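Acyl-CoA thioester hydrolase HI0827 (Haemophilus influenzae Rd KW20, PDB 3BJK) hydrolyses the thioester bond of a broad range of acyl-coenzyme A substrates, working as a hotdog-fold hexamer built as a trimer of dimers. Local coordinates at the interface of chains A and B and the interface of chains A and C. Sequence-based numbering; all coordinates share one arbitrary frame. Chains: chain A/B/C, Acyl-CoA thioester hydrolase HI0827.

Contact 1: the interface of chains A and B. Residues chain A 36, 39-40, 43, 63; chain B 34, 36-37, 39, 68.
In this hotdog-fold thioesterase, the long helices 35-54 of chains A and B meet near their N-terminal ends, and A:Ser40 and B:Met39 bury the greater part of the patch, 34 and 44 Å². The interface is two-fold symmetric, so every contact recurs with the chains swapped. The hydroxyl A:Ser40 OG stands beside its own backbone N (chi1 -70°), which turns it back along the helix to hydrogen-bond A:Gly36 O at 3.0 Å. That donor is tilted 32° from the carbonyl plane. The same OG lies 3.2 Å from B:Gly36 O, a second possible acceptor, and the two carbonyls probably share or compete for its one proton. A:Ser40 CB packs against the ring of B:Phe34, 3.7 Å from CE2, while A:Ser40 O lies in the plane of that ring, at its edge. The backbone N of B:Gly36 sits 3.3 Å above the centre of one B:Phe34 face, so the ring is backed by its own chain. Close by, the thioethers of A:Met39 and B:Met39 cross obliquely. Each methionine side chain bends at chi3 (-70° in B:Met39), which folds the methyl B:Met39 CE back to 3.4 Å from A:Met39 O and 3.6 Å from CB of A:Ala43, an engineered replacement of the natural aspartate. On the strands 58-68, A:Val63 CG2 touches B:Phe68 CE2 at 3.9 Å, a light contact; B:Met39 CG lies at the edge of that same ring, in its plane.

Contact 2: the interface of chains A and C. Residues chain A 51, 55-57; chain C 21, 103-104.
A:Lys51 and C:Ala104 bury 62 and 59 Å² where chains A and C meet, and C:Val103 adds 25 Å². The contact is made chiefly by the aliphatic part of the lysine. With CG opposite the carbonyl carbon (chi1 -69°), the side chain runs on extended, presenting a line of methylenes to chain C. C:Val103 crosses this line at about a right angle: its methyl CG2 lies 3.7 Å from A:Lys51 CD and 4.0 Å from A:Lys51 CB. The methyl CB of C:Ala104 meets the same CD at 3.9 Å, so this methylene touches two successive residues of chain C. Further out, the terminal amino group of A:Lys51 and C:Leu21 approach tip to tip, with NZ 4.0 Å from methyl CD2, a van der Waals approach rather than a polar one.

Water 1 provides a polar link between the chains, 2.8 Å from A:Lys51 O and 2.7 Å from C:Val103 O, bridging two backbone carbonyls, to both of which it can donate. C:Val103 O also comes 3.4 Å from A:Gly56 CA. A:Arg57 CG lies 3.9 Å from C:Ala104 O, a loose contact. In the fold, A:Lys51 belongs to the C-terminal end of helix 35-54 and A:Gly56 and A:Arg57 to the loop leading into strand 58-68; C:Val103 and C:Ala104 lie in the loop between strands 91-101 and 111-123, and C:Leu21 ends strand 15-21.

Contact 1: the interface of chains A and B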
loop_
_atom_site.group_PDB
_atom_site.type_symbol
_atom_site.label_atom_id
_atom_site.label_comp_id
_atom_site.label_asym_id
_atom_site.label_seq_id
_atom_site.Cartn_x
_atom_site.Cartn_y
_atom_site.Cartn_z
ATOM N N GLY A 36 8.989 -7.045 -8.913
ATOM C CA GLY A 36 9.174 -6.984 -7.452
ATOM C C GLY A 36 8.085 -7.678 -6.641
ATOM O O GLY A 36 8.366 -8.382 -5.615
ATOM N N MET A 39 8.581 -11.511 -7.135
ATOM C CA MET A 39 9.693 -11.900 -6.249
ATOM C C MET A 39 9.242 -11.966 -4.818
ATOM O O MET A 39 9.555 -12.898 -4.105
ATOM C CB MET A 39 10.869 -10.936 -6.362
ATOM C CG MET A 39 11.562 -10.979 -7.700
ATOM S SD MET A 39 13.052 -9.962 -7.765
ATOM C CE MET A 39 12.392 -8.399 -7.806
ATOM N N SER A 40 8.441 -10.986 -4.386
ATOM C CA SER A 40 7.942 -10.978 -3.027
ATOM C C SER A 40 7.005 -12.159 -2.745
ATOM O O SER A 40 7.037 -12.753 -1.685
ATOM C CB SER A 40 7.174 -9.667 -2.742
ATOM O OG SER A 40 8.032 -8.584 -2.680
ATOM N N ALA A 43 9.161 -15.289 -2.328
ATOM C CA ALA A 43 9.940 -15.342 -1.124
ATOM C C ALA A 43 9.010 -15.691 0.050
ATOM O O ALA A 43 9.382 -16.489 0.886
ATOM C CB ALA A 43 10.637 -14.053 -0.911
ATOM N N VAL A 63 19.081 -16.386 -2.978
ATOM C CA VAL A 63 18.340 -16.754 -4.158
ATOM C C VAL A 63 19.345 -17.072 -5.299
ATOM O O VAL A 63 20.384 -16.428 -5.447
ATOM C CB VAL A 63 17.357 -15.667 -4.646
ATOM C CG1 VAL A 63 16.446 -16.260 -5.753
ATOM C CG2 VAL A 63 16.534 -15.144 -3.513
ATOM N N PHE B 34 11.032 -6.403 5.258
ATOM C CA PHE B 34 10.692 -7.594 4.477
ATOM C C PHE B 34 11.651 -7.768 3.268
ATOM O O PHE B 34 11.926 -6.823 2.528
ATOM C CB PHE B 34 9.175 -7.427 3.989
ATOM C CG PHE B 34 8.726 -8.378 2.923
ATOM C CD1 PHE B 34 8.889 -9.778 3.083
ATOM C CD2 PHE B 34 8.020 -7.910 1.810
ATOM C CE1 PHE B 34 8.404 -10.710 2.089
ATOM C CE2 PHE B 34 7.518 -8.774 0.830
ATOM C CZ PHE B 34 7.691 -10.213 0.955
ATOM N N GLY B 36 11.184 -9.148 0.415
ATOM C CA GLY B 36 10.508 -8.765 -0.877
ATOM C C GLY B 36 10.628 -7.291 -1.210
ATOM O O GLY B 36 10.711 -6.907 -2.402
ATOM N N TRP B 37 10.597 -6.445 -0.180
ATOM C CA TRP B 37 10.804 -5.012 -0.380
ATOM C C TRP B 37 12.206 -4.726 -0.867
ATOM O O TRP B 37 12.380 -3.855 -1.751
ATOM C CB TRP B 37 10.493 -4.185 0.854
ATOM C CG TRP B 37 10.626 -2.740 0.678
ATOM C CD1 TRP B 37 9.665 -1.860 0.318
ATOM C CD2 TRP B 37 11.798 -1.991 0.903
ATOM N NE1 TRP B 37 10.180 -0.590 0.277
ATOM C CE2 TRP B 37 11.490 -0.642 0.641
ATOM C CE3 TRP B 37 13.100 -2.337 1.294
ATOM C CZ2 TRP B 37 12.430 0.387 0.761
ATOM C CZ3 TRP B 37 14.047 -1.303 1.435
ATOM C CH2 TRP B 37 13.698 0.039 1.148
ATOM N N MET B 39 14.276 -6.822 -2.433
ATOM C CA MET B 39 14.317 -7.341 -3.800
ATOM C C MET B 39 13.683 -6.388 -4.793
ATOM O O MET B 39 14.230 -6.161 -5.912
ATOM C CB MET B 39 13.659 -8.701 -3.844
ATOM C CG MET B 39 14.364 -9.763 -3.070
ATOM S SD MET B 39 13.638 -11.407 -3.362
ATOM C CE MET B 39 12.127 -11.259 -2.571
ATOM N N PHE B 68 21.181 -12.259 1.033
ATOM C CA PHE B 68 20.697 -11.419 2.104
ATOM C C PHE B 68 21.744 -11.526 3.207
ATOM O O PHE B 68 21.864 -12.571 3.807
ATOM C CB PHE B 68 19.290 -11.839 2.557
ATOM C CG PHE B 68 18.291 -11.830 1.453
ATOM C CD1 PHE B 68 17.706 -10.636 1.041
ATOM C CD2 PHE B 68 17.980 -12.995 0.778
ATOM C CE1 PHE B 68 16.781 -10.627 0.001
ATOM C CE2 PHE B 68 17.034 -12.972 -0.313
ATOM C CZ PHE B 68 16.464 -11.813 -0.670
#

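Contact 2: the interface of chains A and C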
loop_
_atom_site.group_PDB
_atom_site.type_symbol
_atom_site.label_atom_id
_atom_site.label_comp_id
_atom_site.label_asym_id
_atom_site.label_seq_id
_atom_site.Cartn_x
_atom_site.Cartn_y
_atom_site.Cartn_z
ATOM N N LYS A 51 9.497 -22.761 6.795
ATOM C CA LYS A 51 9.070 -22.767 8.210
ATOM C C LYS A 51 8.368 -24.051 8.634
ATOM O O LYS A 51 8.530 -24.531 9.754
ATOM C CB LYS A 51 8.147 -21.590 8.508
ATOM C CG LYS A 51 8.831 -20.204 8.482
ATOM C CD LYS A 51 7.783 -19.098 8.239
ATOM C CE LYS A 51 8.387 -17.784 7.739
ATOM N NZ LYS A 51 7.383 -16.750 7.346
ATOM N N HIS A 55 9.905 -26.662 11.312
ATOM C CA HIS A 55 9.104 -26.631 12.531
ATOM C C HIS A 55 9.378 -25.341 13.350
ATOM O O HIS A 55 9.399 -25.381 14.575
ATOM C CB HIS A 55 9.330 -27.911 13.408
ATOM C CG HIS A 55 8.596 -29.147 12.932
ATOM N ND1 HIS A 55 8.029 -29.265 11.675
ATOM C CD2 HIS A 55 8.360 -30.328 13.544
ATOM C CE1 HIS A 55 7.430 -30.438 11.562
ATOM N NE2 HIS A 55 7.613 -31.103 12.686
ATOM N N GLY A 56 9.557 -24.209 12.670
ATOM C CA GLY A 56 9.657 -22.935 13.369
ATOM C C GLY A 56 10.337 -21.884 12.532
ATOM O O GLY A 56 10.349 -21.966 11.304
ATOM N N ARG A 57 10.965 -20.912 13.201
ATOM C CA ARG A 57 11.598 -19.785 12.502
ATOM C C ARG A 57 12.729 -20.152 11.533
ATOM O O ARG A 57 13.493 -21.091 11.727
ATOM C CB ARG A 57 12.146 -18.745 13.483
ATOM C CG ARG A 57 11.087 -18.144 14.309
ATOM C CD ARG A 57 11.627 -17.142 15.242
ATOM N NE ARG A 57 10.693 -17.001 16.351
ATOM C CZ ARG A 57 10.891 -16.202 17.386
ATOM N NH1 ARG A 57 11.998 -15.444 17.461
ATOM N NH2 ARG A 57 9.978 -16.164 18.360
ATOM N N LEU C 21 0.595 -14.726 3.714
ATOM C CA LEU C 21 1.051 -14.462 5.107
ATOM C C LEU C 21 0.451 -13.147 5.655
ATOM O O LEU C 21 0.401 -12.140 4.941
ATOM C CB LEU C 21 2.564 -14.374 5.167
ATOM C CG LEU C 21 3.227 -14.588 6.543
ATOM C CD1 LEU C 21 3.266 -16.072 6.870
ATOM C CD2 LEU C 21 4.614 -14.004 6.516
ATOM N N VAL C 103 3.023 -21.293 11.912
ATOM C CA VAL C 103 4.224 -21.981 11.422
ATOM C C VAL C 103 5.521 -21.536 12.091
ATOM O O VAL C 103 6.511 -22.300 12.157
ATOM C CB VAL C 103 4.359 -21.892 9.874
ATOM C CG1 VAL C 103 3.206 -22.609 9.195
ATOM C CG2 VAL C 103 4.461 -20.410 9.376
ATOM N N ALA C 104 5.544 -20.281 12.532
ATOM C CA ALA C 104 6.749 -19.720 13.136
ATOM C C ALA C 104 6.436 -18.967 14.404
ATOM O O ALA C 104 7.239 -18.125 14.835
ATOM C CB ALA C 104 7.455 -18.801 12.146
HETATM O O HOH W 1 6.353 -24.882 11.424
#

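The C-alpha centres of contact 1 and contact 2 are about 18 Å apart, and chain A contributes helix 35-54 to both: residues near its N-terminal end face chain B, and A:Lys51 near its C-terminal end faces chain C. Strand 58-68 supplies part of contact 1, and the loop leading into it belongs to contact 2. One helix-loop-strand segment therefore serves two different two-fold interfaces. Two different two-fold interfaces on each subunit are consistent with the trimer-of-dimers hexamer, although these patches alone do not show which pairing is the dimer.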